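Local coordinates for nuclear fusion protein BIK1 (Saccharomyces cerevisiae, PDB 6FC6) that is required for nuclear fusion, chromosome disjunction and nuclear segregation in mitosis, binds microtubules, and here holds a Bim1 ETF peptide on its CAP-Gly domain, at residues Cys12-Pro17 and Ser77-Ala82; Gln23-Gly28 and Lys57-Glu62; Val30-Gly35 and Gly51-Lys56; Gly39-Ala44 and Pro64-Phe69. One frame throughout, in Å; residues are numbered along the deposited sequence.

Contact 1 (Cys12-Pro17 and Ser77-Ala82); sequences CFIQIP and SLIEKA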
loop_
_atom_site.group_PDB
_atom_site.type_symbol
_atom_site.label_atom_id
_atom_site.label_comp_id
_atom_site.label_asym_id
_atom_site.label_seq_id
_atom_site.Cartn_x
_atom_site.Cartn_y
_atom_site.Cartn_z
ATOM N N CYS A 12 -7.715 -6.493 2.844
ATOM C CA CYS A 12 -8.864 -5.630 2.653
ATOM C C CYS A 12 -8.732 -4.624 1.538
ATOM O O CYS A 12 -7.660 -4.350 1.073
ATOM C CB CYS A 12 -9.232 -4.857 3.938
ATOM S SG CYS A 12 -8.241 -3.326 4.231
ATOM N N PHE A 13 -9.879 -4.046 1.175
ATOM C CA PHE A 13 -9.969 -3.023 0.170
ATOM C C PHE A 13 -10.278 -1.693 0.763
ATOM O O PHE A 13 -11.074 -1.601 1.655
ATOM C CB PHE A 13 -11.020 -3.412 -0.877
ATOM C CG PHE A 13 -10.615 -4.619 -1.692
ATOM C CD1 PHE A 13 -10.814 -5.882 -1.221
ATOM C CD2 PHE A 13 -9.973 -4.453 -2.927
ATOM C CE1 PHE A 13 -10.414 -6.970 -1.967
ATOM C CE2 PHE A 13 -9.607 -5.536 -3.681
ATOM C CZ PHE A 13 -9.774 -6.795 -3.176
ATOM N N ILE A 14 -9.638 -0.652 0.264
ATOM C CA ILE A 14 -9.883 0.713 0.690
ATOM C C ILE A 14 -10.134 1.578 -0.538
ATOM O O ILE A 14 -9.697 1.248 -1.632
ATOM C CB ILE A 14 -8.742 1.320 1.499
ATOM C CG1 ILE A 14 -7.379 1.231 0.779
ATOM C CG2 ILE A 14 -8.644 0.680 2.868
ATOM C CD1 ILE A 14 -6.295 1.996 1.506
ATOM N N GLN A 15 -10.802 2.701 -0.340
ATOM C CA GLN A 15 -11.221 3.551 -1.445
ATOM C C GLN A 15 -10.372 4.755 -1.298
ATOM O O GLN A 15 -10.616 5.582 -0.462
ATOM C CB GLN A 15 -12.716 3.900 -1.384
ATOM C CG GLN A 15 -13.248 4.476 -2.692
ATOM C CD GLN A 15 -13.481 3.387 -3.745
ATOM O OE1 GLN A 15 -14.035 2.315 -3.444
ATOM N NE2 GLN A 15 -13.069 3.656 -4.972
ATOM N N ILE A 16 -9.306 4.823 -2.067
ATOM C CA ILE A 16 -8.330 5.863 -1.893
ATOM C C ILE A 16 -8.807 7.052 -2.726
ATOM O O ILE A 16 -8.992 6.904 -3.919
ATOM C CB ILE A 16 -6.955 5.438 -2.368
ATOM C CG1 ILE A 16 -6.515 4.190 -1.587
ATOM C CG2 ILE A 16 -5.943 6.549 -2.163
ATOM C CD1 ILE A 16 -5.620 3.287 -2.395
ATOM N N PRO A 17 -9.005 8.215 -2.086
ATOM C CA PRO A 17 -9.465 9.395 -2.813
ATOM C C PRO A 17 -8.480 9.751 -3.909
ATOM O O PRO A 17 -7.278 9.719 -3.670
ATOM C CB PRO A 17 -9.474 10.494 -1.735
ATOM C CG PRO A 17 -8.482 10.034 -0.715
ATOM C CD PRO A 17 -8.624 8.537 -0.692
ATOM N N SER A 77 -6.820 6.167 8.460
ATOM C CA SER A 77 -8.242 6.107 8.824
ATOM C C SER A 77 -9.051 5.251 7.853
ATOM O O SER A 77 -9.957 4.493 8.279
ATOM C CB SER A 77 -8.873 7.503 8.986
ATOM O OG SER A 77 -8.661 8.247 7.817
ATOM N N LEU A 78 -8.691 5.277 6.565
ATOM C CA LEU A 78 -9.375 4.413 5.592
ATOM C C LEU A 78 -9.167 2.968 5.917
ATOM O O LEU A 78 -10.097 2.180 5.835
ATOM C CB LEU A 78 -8.913 4.706 4.178
ATOM C CG LEU A 78 -9.135 6.160 3.754
ATOM C CD1 LEU A 78 -8.408 6.510 2.463
ATOM C CD2 LEU A 78 -10.613 6.433 3.612
ATOM N N ILE A 79 -7.955 2.604 6.366
ATOM C CA ILE A 79 -7.682 1.215 6.667
ATOM C C ILE A 79 -8.426 0.776 7.944
ATOM O O ILE A 79 -8.955 -0.338 8.031
ATOM C CB ILE A 79 -6.156 0.976 6.845
ATOM C CG1 ILE A 79 -5.422 1.276 5.559
ATOM C CG2 ILE A 79 -5.907 -0.456 7.290
ATOM C CD1 ILE A 79 -3.902 1.215 5.692
ATOM N N GLU A 80 -8.466 1.661 8.918
ATOM C CA GLU A 80 -9.216 1.406 10.154
ATOM C C GLU A 80 -10.701 1.140 9.879
ATOM O O GLU A 80 -11.245 0.207 10.411
ATOM C CB GLU A 80 -9.106 2.589 11.125
ATOM C CG GLU A 80 -9.790 2.304 12.472
ATOM C CD GLU A 80 -9.184 1.121 13.228
ATOM O OE1 GLU A 80 -7.999 0.750 13.000
ATOM O OE2 GLU A 80 -9.905 0.549 14.056
ATOM N N LYS A 81 -11.308 1.938 9.028
ATOM C CA LYS A 81 -12.713 1.738 8.645
ATOM C C LYS A 81 -12.952 0.483 7.813
ATOM O O LYS A 81 -14.046 -0.044 7.833
ATOM C CB LYS A 81 -13.245 2.975 7.897
ATOM N N ALA A 82 -11.950 0.002 7.082
ATOM C CA ALA A 82 -12.114 -1.203 6.265
ATOM C C ALA A 82 -12.407 -2.414 7.166
ATOM O O ALA A 82 -11.965 -2.478 8.332
ATOM C CB ALA A 82 -10.853 -1.472 5.450
#

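Contact 2 (Gln23-Gly28 and Lys57-Glu62); sequences QLKYVG and KYFQTE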
loop_
_atom_site.group_PDB
_atom_site.type_symbol
_atom_site.label_atom_id
_atom_site.label_comp_id
_atom_site.label_asym_id
_atom_site.label_seq_id
_atom_site.Cartn_x
_atom_site.Cartn_y
_atom_site.Cartn_z
ATOM N N GLN A 23 -6.353 -2.810 -2.947
ATOM C CA GLN A 23 -6.216 -3.842 -1.944
ATOM C C GLN A 23 -4.927 -3.585 -1.115
ATOM O O GLN A 23 -3.845 -3.447 -1.662
ATOM C CB GLN A 23 -6.170 -5.218 -2.577
ATOM C CG GLN A 23 -6.325 -6.324 -1.546
ATOM C CD GLN A 23 -6.241 -7.705 -2.125
ATOM O OE1 GLN A 23 -5.664 -7.890 -3.145
ATOM N NE2 GLN A 23 -6.849 -8.668 -1.463
ATOM N N LEU A 24 -5.067 -3.556 0.201
ATOM C CA LEU A 24 -3.924 -3.363 1.088
ATOM C C LEU A 24 -3.077 -4.663 1.109
ATOM O O LEU A 24 -3.562 -5.725 1.458
ATOM C CB LEU A 24 -4.401 -3.002 2.469
ATOM C CG LEU A 24 -3.245 -2.827 3.499
ATOM C CD1 LEU A 24 -2.463 -1.578 3.135
ATOM C CD2 LEU A 24 -3.791 -2.709 4.936
ATOM N N LYS A 25 -1.824 -4.553 0.742
ATOM C CA LYS A 25 -0.951 -5.728 0.695
ATOM C C LYS A 25 0.282 -5.714 1.620
ATOM O O LYS A 25 0.933 -6.743 1.766
ATOM C CB LYS A 25 -0.556 -6.025 -0.747
ATOM C CG LYS A 25 -1.822 -6.150 -1.578
ATOM C CD LYS A 25 -1.687 -6.989 -2.790
ATOM C CE LYS A 25 -2.121 -8.382 -2.494
ATOM N NZ LYS A 25 -1.761 -9.174 -3.668
ATOM N N TYR A 26 0.635 -4.551 2.134
ATOM C CA TYR A 26 1.848 -4.418 2.931
ATOM C C TYR A 26 1.701 -3.224 3.806
ATOM O O TYR A 26 1.127 -2.189 3.352
ATOM C CB TYR A 26 3.082 -4.201 2.027
ATOM C CG TYR A 26 4.334 -3.906 2.796
ATOM C CD1 TYR A 26 5.040 -4.923 3.491
ATOM C CD2 TYR A 26 4.819 -2.656 2.850
ATOM C CE1 TYR A 26 6.172 -4.617 4.198
ATOM C CE2 TYR A 26 5.976 -2.367 3.564
ATOM C CZ TYR A 26 6.635 -3.364 4.227
ATOM O OH TYR A 26 7.815 -3.002 4.914
ATOM N N VAL A 27 2.201 -3.325 5.048
ATOM C CA VAL A 27 2.297 -2.166 5.880
ATOM C C VAL A 27 3.660 -2.162 6.554
ATOM O O VAL A 27 4.009 -3.098 7.215
ATOM C CB VAL A 27 1.149 -2.164 6.946
ATOM C CG1 VAL A 27 1.381 -0.985 7.880
ATOM C CG2 VAL A 27 -0.205 -2.011 6.277
ATOM N N GLY A 28 4.415 -1.099 6.408
ATOM C CA GLY A 28 5.712 -1.051 7.028
ATOM C C GLY A 28 6.635 -0.055 6.434
ATOM O O GLY A 28 6.252 0.726 5.610
ATOM N N LYS A 57 11.260 -7.541 -2.920
ATOM C CA LYS A 57 9.811 -7.716 -3.022
ATOM C C LYS A 57 9.146 -7.362 -1.711
ATOM O O LYS A 57 9.500 -7.963 -0.678
ATOM C CB LYS A 57 9.487 -9.152 -3.355
ATOM C CG LYS A 57 10.066 -9.577 -4.674
ATOM C CD LYS A 57 9.235 -10.618 -5.389
ATOM C CE LYS A 57 9.403 -11.976 -4.799
ATOM N NZ LYS A 57 8.637 -12.907 -5.698
ATOM N N TYR A 58 8.216 -6.418 -1.748
ATOM C CA TYR A 58 7.372 -6.095 -0.621
ATOM C C TYR A 58 6.029 -6.801 -0.682
ATOM O O TYR A 58 5.500 -7.246 0.339
ATOM C CB TYR A 58 7.217 -4.573 -0.532
ATOM C CG TYR A 58 8.501 -3.879 -0.115
ATOM C CD1 TYR A 58 9.495 -3.583 -1.008
ATOM C CD2 TYR A 58 8.717 -3.544 1.216
ATOM C CE1 TYR A 58 10.671 -2.997 -0.604
ATOM C CE2 TYR A 58 9.910 -2.989 1.639
ATOM C CZ TYR A 58 10.874 -2.695 0.723
ATOM O OH TYR A 58 12.048 -2.082 1.131
ATOM N N PHE A 59 5.440 -6.852 -1.874
ATOM C CA PHE A 59 4.190 -7.553 -2.078
ATOM C C PHE A 59 3.975 -7.904 -3.550
ATOM O O PHE A 59 4.698 -7.488 -4.410
ATOM C CB PHE A 59 3.016 -6.702 -1.599
ATOM C CG PHE A 59 2.923 -5.341 -2.286
ATOM C CD1 PHE A 59 3.600 -4.256 -1.781
ATOM C CD2 PHE A 59 2.027 -5.140 -3.272
ATOM C CE1 PHE A 59 3.475 -3.016 -2.316
ATOM C CE2 PHE A 59 1.883 -3.886 -3.845
ATOM C CZ PHE A 59 2.609 -2.808 -3.374
ATOM N N GLN A 60 2.917 -8.614 -3.785
ATOM C CA GLN A 60 2.564 -9.064 -5.113
ATOM C C GLN A 60 1.491 -8.133 -5.743
ATOM O O GLN A 60 0.522 -7.748 -5.076
ATOM C CB GLN A 60 1.969 -10.469 -5.010
ATOM C CG GLN A 60 1.721 -11.102 -6.355
ATOM C CD GLN A 60 1.326 -12.541 -6.221
ATOM O OE1 GLN A 60 0.865 -12.982 -5.176
ATOM N NE2 GLN A 60 1.541 -13.302 -7.280
ATOM N N THR A 61 1.685 -7.829 -7.011
ATOM C CA THR A 61 0.665 -7.020 -7.730
ATOM C C THR A 61 0.120 -7.871 -8.900
ATOM O O THR A 61 0.841 -8.720 -9.464
ATOM C CB THR A 61 1.232 -5.705 -8.272
ATOM O OG1 THR A 61 2.194 -6.006 -9.277
ATOM C CG2 THR A 61 1.851 -4.928 -7.209
ATOM N N GLU A 62 -1.096 -7.591 -9.268
ATOM C CA GLU A 62 -1.743 -8.249 -10.391
ATOM C C GLU A 62 -1.106 -7.856 -11.730
ATOM O O GLU A 62 -0.943 -8.685 -12.599
ATOM C CB GLU A 62 -3.230 -7.860 -10.367
ATOM C CG GLU A 62 -4.159 -8.839 -11.087
ATOM C CD GLU A 62 -4.033 -10.275 -10.490
ATOM O OE1 GLU A 62 -3.840 -10.388 -9.255
ATOM O OE2 GLU A 62 -4.008 -11.269 -11.245
#

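Contact 3 (Val30-Gly35 and Gly51-Lys56); sequences VDTKAG and GSFMGK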
loop_
_atom_site.group_PDB
_atom_site.type_symbol
_atom_site.label_atom_id
_atom_site.label_comp_id
_atom_site.label_asym_id
_atom_site.label_seq_id
_atom_site.Cartn_x
_atom_site.Cartn_y
_atom_site.Cartn_z
ATOM N N VAL A 30 9.929 1.185 4.140
ATOM C CA VAL A 30 10.492 0.896 2.836
ATOM C C VAL A 30 11.910 1.358 2.860
ATOM O O VAL A 30 12.159 2.526 3.177
ATOM C CB VAL A 30 9.689 1.563 1.696
ATOM C CG1 VAL A 30 10.362 1.290 0.361
ATOM C CG2 VAL A 30 8.257 1.000 1.703
ATOM N N ASP A 31 12.833 0.471 2.478
ATOM C CA ASP A 31 14.277 0.805 2.469
ATOM C C ASP A 31 14.546 2.083 1.731
ATOM O O ASP A 31 14.049 2.329 0.635
ATOM C CB ASP A 31 15.134 -0.389 1.998
ATOM C CG ASP A 31 14.964 -1.672 2.930
ATOM O OD1 ASP A 31 14.363 -1.602 4.047
ATOM O OD2 ASP A 31 15.421 -2.791 2.553
ATOM N N THR A 32 15.303 2.969 2.402
ATOM C CA THR A 32 15.693 4.307 1.871
ATOM C C THR A 32 14.645 5.427 1.876
ATOM O O THR A 32 14.900 6.534 1.367
ATOM C CB THR A 32 16.348 4.261 0.471
ATOM O OG1 THR A 32 15.374 4.480 -0.581
ATOM C CG2 THR A 32 17.157 2.952 0.302
ATOM N N LYS A 33 13.481 5.163 2.466
ATOM C CA LYS A 33 12.398 6.143 2.531
ATOM C C LYS A 33 12.107 6.386 3.981
ATOM O O LYS A 33 12.400 5.551 4.842
ATOM C CB LYS A 33 11.137 5.601 1.868
ATOM C CG LYS A 33 11.350 5.111 0.441
ATOM C CD LYS A 33 11.410 6.292 -0.492
ATOM C CE LYS A 33 11.310 5.864 -1.953
ATOM N NZ LYS A 33 11.196 6.967 -2.967
ATOM N N ALA A 34 11.499 7.525 4.265
ATOM C CA ALA A 34 11.212 7.895 5.695
ATOM C C ALA A 34 9.801 7.520 6.053
ATOM O O ALA A 34 8.885 7.815 5.284
ATOM C CB ALA A 34 11.376 9.383 5.902
ATOM N N GLY A 35 9.603 6.880 7.192
ATOM C CA GLY A 35 8.220 6.676 7.704
ATOM C C GLY A 35 7.624 5.349 7.295
ATOM O O GLY A 35 8.289 4.511 6.703
ATOM N N GLY A 51 5.265 -4.030 -6.876
ATOM C CA GLY A 51 5.329 -4.481 -5.548
ATOM C C GLY A 51 6.744 -4.656 -4.989
ATOM O O GLY A 51 6.911 -5.055 -3.825
ATOM N N SER A 52 7.758 -4.357 -5.804
ATOM C CA SER A 52 9.115 -4.401 -5.391
ATOM C C SER A 52 9.734 -2.992 -5.402
ATOM O O SER A 52 9.206 -2.107 -6.038
ATOM C CB SER A 52 9.891 -5.348 -6.297
ATOM O OG SER A 52 10.255 -4.655 -7.479
ATOM N N PHE A 53 10.799 -2.780 -4.635
ATOM C CA PHE A 53 11.483 -1.480 -4.621
ATOM C C PHE A 53 12.928 -1.833 -4.341
ATOM O O PHE A 53 13.220 -2.587 -3.421
ATOM C CB PHE A 53 10.942 -0.519 -3.551
ATOM C CG PHE A 53 11.626 0.814 -3.535
ATOM C CD1 PHE A 53 11.376 1.739 -4.515
ATOM C CD2 PHE A 53 12.559 1.114 -2.554
ATOM C CE1 PHE A 53 12.078 2.933 -4.568
ATOM C CE2 PHE A 53 13.229 2.321 -2.570
ATOM C CZ PHE A 53 13.008 3.213 -3.593
ATOM N N MET A 54 13.820 -1.255 -5.130
ATOM C CA MET A 54 15.288 -1.521 -5.020
ATOM C C MET A 54 15.651 -2.966 -5.047
ATOM O O MET A 54 16.479 -3.401 -4.282
ATOM C CB MET A 54 15.859 -0.914 -3.742
ATOM C CG MET A 54 16.225 0.536 -3.896
ATOM S SD MET A 54 17.740 0.868 -3.023
ATOM C CE MET A 54 17.463 0.130 -1.414
ATOM N N GLY A 55 14.991 -3.739 -5.883
ATOM C CA GLY A 55 15.280 -5.144 -5.939
ATOM C C GLY A 55 14.693 -6.014 -4.851
ATOM O O GLY A 55 14.822 -7.241 -4.971
ATOM N N LYS A 56 14.018 -5.443 -3.842
ATOM C CA LYS A 56 13.330 -6.271 -2.859
ATOM C C LYS A 56 11.826 -6.348 -3.081
ATOM O O LYS A 56 11.201 -5.349 -3.336
ATOM C CB LYS A 56 13.589 -5.663 -1.537
ATOM C CG LYS A 56 12.982 -6.399 -0.364
ATOM C CD LYS A 56 13.191 -5.616 0.949
ATOM C CE LYS A 56 12.991 -6.519 2.172
ATOM N NZ LYS A 56 12.903 -5.694 3.411
#

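Contact 4 (Gly39-Ala44 and Pro64-Phe69); sequences GVDLLA and PQSGLF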
loop_
_atom_site.group_PDB
_atom_site.type_symbol
_atom_site.label_atom_id
_atom_site.label_comp_id
_atom_site.label_asym_id
_atom_site.label_seq_id
_atom_site.Cartn_x
_atom_site.Cartn_y
_atom_site.Cartn_z
ATOM N N GLY A 39 1.458 -0.490 1.210
ATOM C CA GLY A 39 1.609 -0.971 -0.132
ATOM C C GLY A 39 0.247 -1.483 -0.562
ATOM O O GLY A 39 -0.343 -2.359 0.103
ATOM N N VAL A 40 -0.250 -0.932 -1.667
ATOM C CA VAL A 40 -1.542 -1.314 -2.188
ATOM C C VAL A 40 -1.475 -1.767 -3.626
ATOM O O VAL A 40 -0.647 -1.323 -4.382
ATOM C CB VAL A 40 -2.590 -0.178 -2.072
ATOM C CG1 VAL A 40 -2.676 0.406 -0.691
ATOM C CG2 VAL A 40 -2.297 0.951 -3.017
ATOM N N ASP A 41 -2.386 -2.634 -4.016
ATOM C CA ASP A 41 -2.471 -3.044 -5.372
ATOM C C ASP A 41 -3.757 -2.349 -5.934
ATOM O O ASP A 41 -4.872 -2.636 -5.475
ATOM C CB ASP A 41 -2.626 -4.534 -5.445
ATOM C CG ASP A 41 -2.618 -5.055 -6.912
ATOM O OD1 ASP A 41 -2.783 -4.251 -7.824
ATOM O OD2 ASP A 41 -2.438 -6.291 -7.140
ATOM N N LEU A 42 -3.592 -1.481 -6.910
ATOM C CA LEU A 42 -4.767 -0.739 -7.475
ATOM C C LEU A 42 -5.508 -1.514 -8.586
ATOM O O LEU A 42 -6.457 -1.009 -9.133
ATOM C CB LEU A 42 -4.317 0.595 -7.989
ATOM C CG LEU A 42 -3.651 1.467 -6.953
ATOM C CD1 LEU A 42 -2.905 2.615 -7.545
ATOM C CD2 LEU A 42 -4.671 1.995 -5.960
ATOM N N LEU A 43 -5.067 -2.718 -8.911
ATOM C CA LEU A 43 -5.721 -3.613 -9.866
ATOM C C LEU A 43 -5.921 -3.034 -11.264
ATOM O O LEU A 43 -6.812 -3.450 -11.994
ATOM C CB LEU A 43 -7.082 -4.044 -9.302
ATOM C CG LEU A 43 -7.049 -4.571 -7.857
ATOM C CD1 LEU A 43 -8.452 -4.888 -7.363
ATOM C CD2 LEU A 43 -6.187 -5.808 -7.796
ATOM N N ALA A 44 -5.046 -2.098 -11.603
ATOM C CA ALA A 44 -4.888 -1.479 -12.859
ATOM C C ALA A 44 -3.546 -0.760 -12.839
ATOM O O ALA A 44 -2.987 -0.454 -11.765
ATOM C CB ALA A 44 -6.019 -0.476 -13.113
ATOM N N PRO A 64 1.934 -5.071 -13.887
ATOM C CA PRO A 64 3.310 -4.552 -13.691
ATOM C C PRO A 64 3.413 -3.206 -13.064
ATOM O O PRO A 64 4.415 -2.939 -12.429
ATOM C CB PRO A 64 3.920 -4.523 -15.108
ATOM C CG PRO A 64 3.113 -5.569 -15.880
ATOM C CD PRO A 64 1.691 -5.400 -15.318
ATOM N N GLN A 65 2.390 -2.368 -13.203
ATOM C CA GLN A 65 2.354 -1.084 -12.543
ATOM C C GLN A 65 1.164 -0.839 -11.681
ATOM O O GLN A 65 0.754 0.332 -11.508
ATOM C CB GLN A 65 2.553 0.076 -13.579
ATOM C CG GLN A 65 4.028 0.214 -14.038
ATOM C CD GLN A 65 4.387 -0.672 -15.231
ATOM O OE1 GLN A 65 5.472 -1.310 -15.300
ATOM N NE2 GLN A 65 3.496 -0.703 -16.203
ATOM N N SER A 66 0.568 -1.882 -11.105
ATOM C CA SER A 66 -0.587 -1.668 -10.269
ATOM C C SER A 66 -0.254 -1.465 -8.807
ATOM O O SER A 66 -1.147 -1.216 -8.000
ATOM C CB SER A 66 -1.612 -2.810 -10.411
ATOM O OG SER A 66 -1.103 -4.036 -9.948
ATOM N N GLY A 67 1.015 -1.584 -8.462
ATOM C CA GLY A 67 1.389 -1.416 -7.063
ATOM C C GLY A 67 1.769 0.010 -6.750
ATOM O O GLY A 67 2.271 0.734 -7.627
ATOM N N LEU A 68 1.477 0.435 -5.518
ATOM C CA LEU A 68 1.839 1.804 -5.080
ATOM C C LEU A 68 2.135 1.844 -3.567
ATOM O O LEU A 68 1.435 1.179 -2.781
ATOM C CB LEU A 68 0.674 2.724 -5.366
ATOM C CG LEU A 68 0.881 4.216 -5.135
ATOM C CD1 LEU A 68 1.873 4.760 -6.194
ATOM C CD2 LEU A 68 -0.448 4.941 -5.207
ATOM N N PHE A 69 3.200 2.539 -3.185
ATOM C CA PHE A 69 3.523 2.787 -1.790
ATOM C C PHE A 69 2.937 4.134 -1.434
ATOM O O PHE A 69 3.278 5.100 -2.087
ATOM C CB PHE A 69 5.013 2.800 -1.496
ATOM C CG PHE A 69 5.641 1.463 -1.623
ATOM C CD1 PHE A 69 5.453 0.495 -0.622
ATOM C CD2 PHE A 69 6.406 1.123 -2.739
ATOM C CE1 PHE A 69 6.000 -0.768 -0.728
ATOM C CE2 PHE A 69 6.940 -0.156 -2.853
ATOM C CZ PHE A 69 6.748 -1.109 -1.831
#

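Contact 1 (Cys12-Pro17 and Ser77-Ala82)
Ile14 points its side chain from the strand at the end of helix 72-81, where it meets Leu78, Ile79 and, just beyond the helix, Ala82. From CB the two branches part company. CG2 sits beside the backbone N and presses on the helix backbone, with Ile14 CG2 3.6 Å from Leu78 O and 4.0 Å from Ile79 CA; the same methyl also reaches Leu78 CB and Ala82 CB. CG1 takes the crowded position between the backbone N and the carbonyl carbon (chi1 54°), and beyond it the chain runs out extended (chi2 172°) until Ile14 CD1 lies 4.2 Å from Ile79 CG1. This is apolar packing of a helix against the outer strand of a four-stranded antiparallel sheet, in which strand 13-16 pairs with strand 20-28 on its inner side; the axes of the short segments run in roughly opposed directions, at 143°, and approach to 8.0 Å. Ile79 reaches past the edge strand to Leu24 of strand 20-28. Two further groups flank Ile14. Toward the C-terminal end of the helix, Ala82 CB packs on the start of the strand, 3.4 Å from Cys12 SG and 3.8 Å from Phe13 O. In the other direction along the strand, Leu78 and Pro17 meet tip to tip, Leu78 CD1 standing 3.8 Å from Pro17 CD and touching Gln15 O as well. The carbonyls of Ile79 and Ala82, close to where the helix ends, both accept hydrogen bonds from Lys9 NZ.

Contact 2 (Gln23-Gly28 and Lys57-Glu62)
Tyr26 carries CG anti to its backbone N (chi1 174°), while Tyr58 has CG beside its own, and these settings bring the two rings together edge to face. The edge of Tyr58 is turned toward one face of Tyr26, with centroids 5.3 Å apart and planes at 75°. Tyr58 CD2 makes the touch, 3.7 Å from Tyr26 CZ and offset toward the rim of that ring. Each hydroxyl is tied outside the pair, Tyr26 OH to Pro29 O and Tyr58 OH to Asp31 N, which should help to fix both rings. Phe59 lies obliquely beside Lys25 and Tyr26: Phe59 CD2 is 3.7 Å from Lys25 CB, and Phe59 CD1 is 3.8 Å from Tyr26 CB. The lysine chain crosses the Phe59 side chain at about a right angle. A bend at chi3 (95°) sets CE, and beyond it Lys25 NZ donates to Gln60 O over 3.0 Å, standing above the carbonyl plane. Lys25 and Tyr26 can both turn toward the loop because they form a classic beta bulge opposite Gly39. The loop between strands 56-57 and 67-71 thereby packs against strand 20-28, with Thr61 touching Asp41 of strand 37-41 and Tyr58 meeting Phe69 of strand 67-71 edge to face.

Contact 3 (Val30-Gly35 and Gly51-Lys56)
The Phe53 ring meets the turn formed by Val30-Lys33 with one rim: Asp31 O and Thr32 OG1 lie near the ring plane at its edge, 3.3 Å and 3.6 Å from Phe53 CE2 respectively. The two oxygens are themselves joined, as Thr32 OG1 donates to Asp31 O in the carbonyl plane, on a lone pair. Obliquely to the ring come Val30 CG1, 3.7 Å from Phe53 CD2, and Lys33 CE, 3.5 Å from Phe53 CZ. Aromatic side-chain contacts with the bound Bim1 peptide are made by the Phe53 ring, by Val30 and, as a cation-pi pair, by Lys33, so the contact borders the peptide site. Asp31 OD2 and Lys56 NZ, 3.9 Å apart, form only a long salt bridge, and Met54 approaches Thr32 tip to tip through its methyl CE, too closely for the detail to be certain. Segment 30-35 contributes a type II turn in the loop joining strands 20-28 and 37-41; Phe53-Lys56 form the type I' turn that joins strands 52-53 and 56-57, and both segments rest on Phe69 of strand 67-71, through Val30 and Phe53.

Contact 4 (Gly39-Ala44 and Pro64-Phe69)
Val40 and Leu68 form the hydrogen-bonded pair of two antiparallel strands: Val40 N donates to Leu68 O over 2.9 Å and Leu68 N to Val40 O over 3.0 Å. A third backbone bond, Leu42 N to Ser66 O, is short at 2.7 Å and nearly straight (173°), carrying the pairing on beyond the end of strand 37-41 and ahead of the start of strand 67-71. CA-H...O contacts accompany these, from Gly39 to Leu68 O and from Gly67 to Val40 O. The polar side-chain interactions centre on Asp41, whose CG is anti to its backbone N (chi1 -176°). Asp41 OD1 is gripped twice, by Ser66 OG at 2.7 Å and by Leu43 N at 3.0 Å; the two donors come from opposite faces of the carboxylate plane, and the second bond closes an Asx turn. With Asp41 OD2 accepting from Glu62 N, the buried carboxylate is held at both oxygens, probably favouring its charged form. Apolar contacts gather on the Val40 and Leu68 face, where these two side chains lie side by side and Leu42 CD1 comes 4.1 Å from Leu68 CD2; Ile16 adds to this cluster. On the other face Phe69 CD1 rests 4.1 Å from Gly39 CA. This antiparallel pair is part of the SH3-like beta core of the CAP-Gly domain; Phe69, whose backbone hydrogen-bonds to the bound peptide, places it at the edge of the peptide-binding groove.

Overall arrangement
All four contacts are built on or around one antiparallel sheet, whose strands 13-16, 20-28, 37-41 and 67-71 stand in chain order. Contact 1 closes the longest loop and encloses the others; contact 3 is nested within contact 2, while contact 4 alternates in sequence with both. Contacts 2 and 4 are the nearest neighbours, with centres 8 Å apart, and share the pairing of strands 20-28 and 37-41. Contacts 1 and 3 lie on opposite sides of the chain's centre, about 22 Å between centres. The end of helix 72-81 thus packs well away from contact 3, while contacts 3 and 4 meet at Phe69 beside the peptide, near the GKNDG motif ending at Gly51.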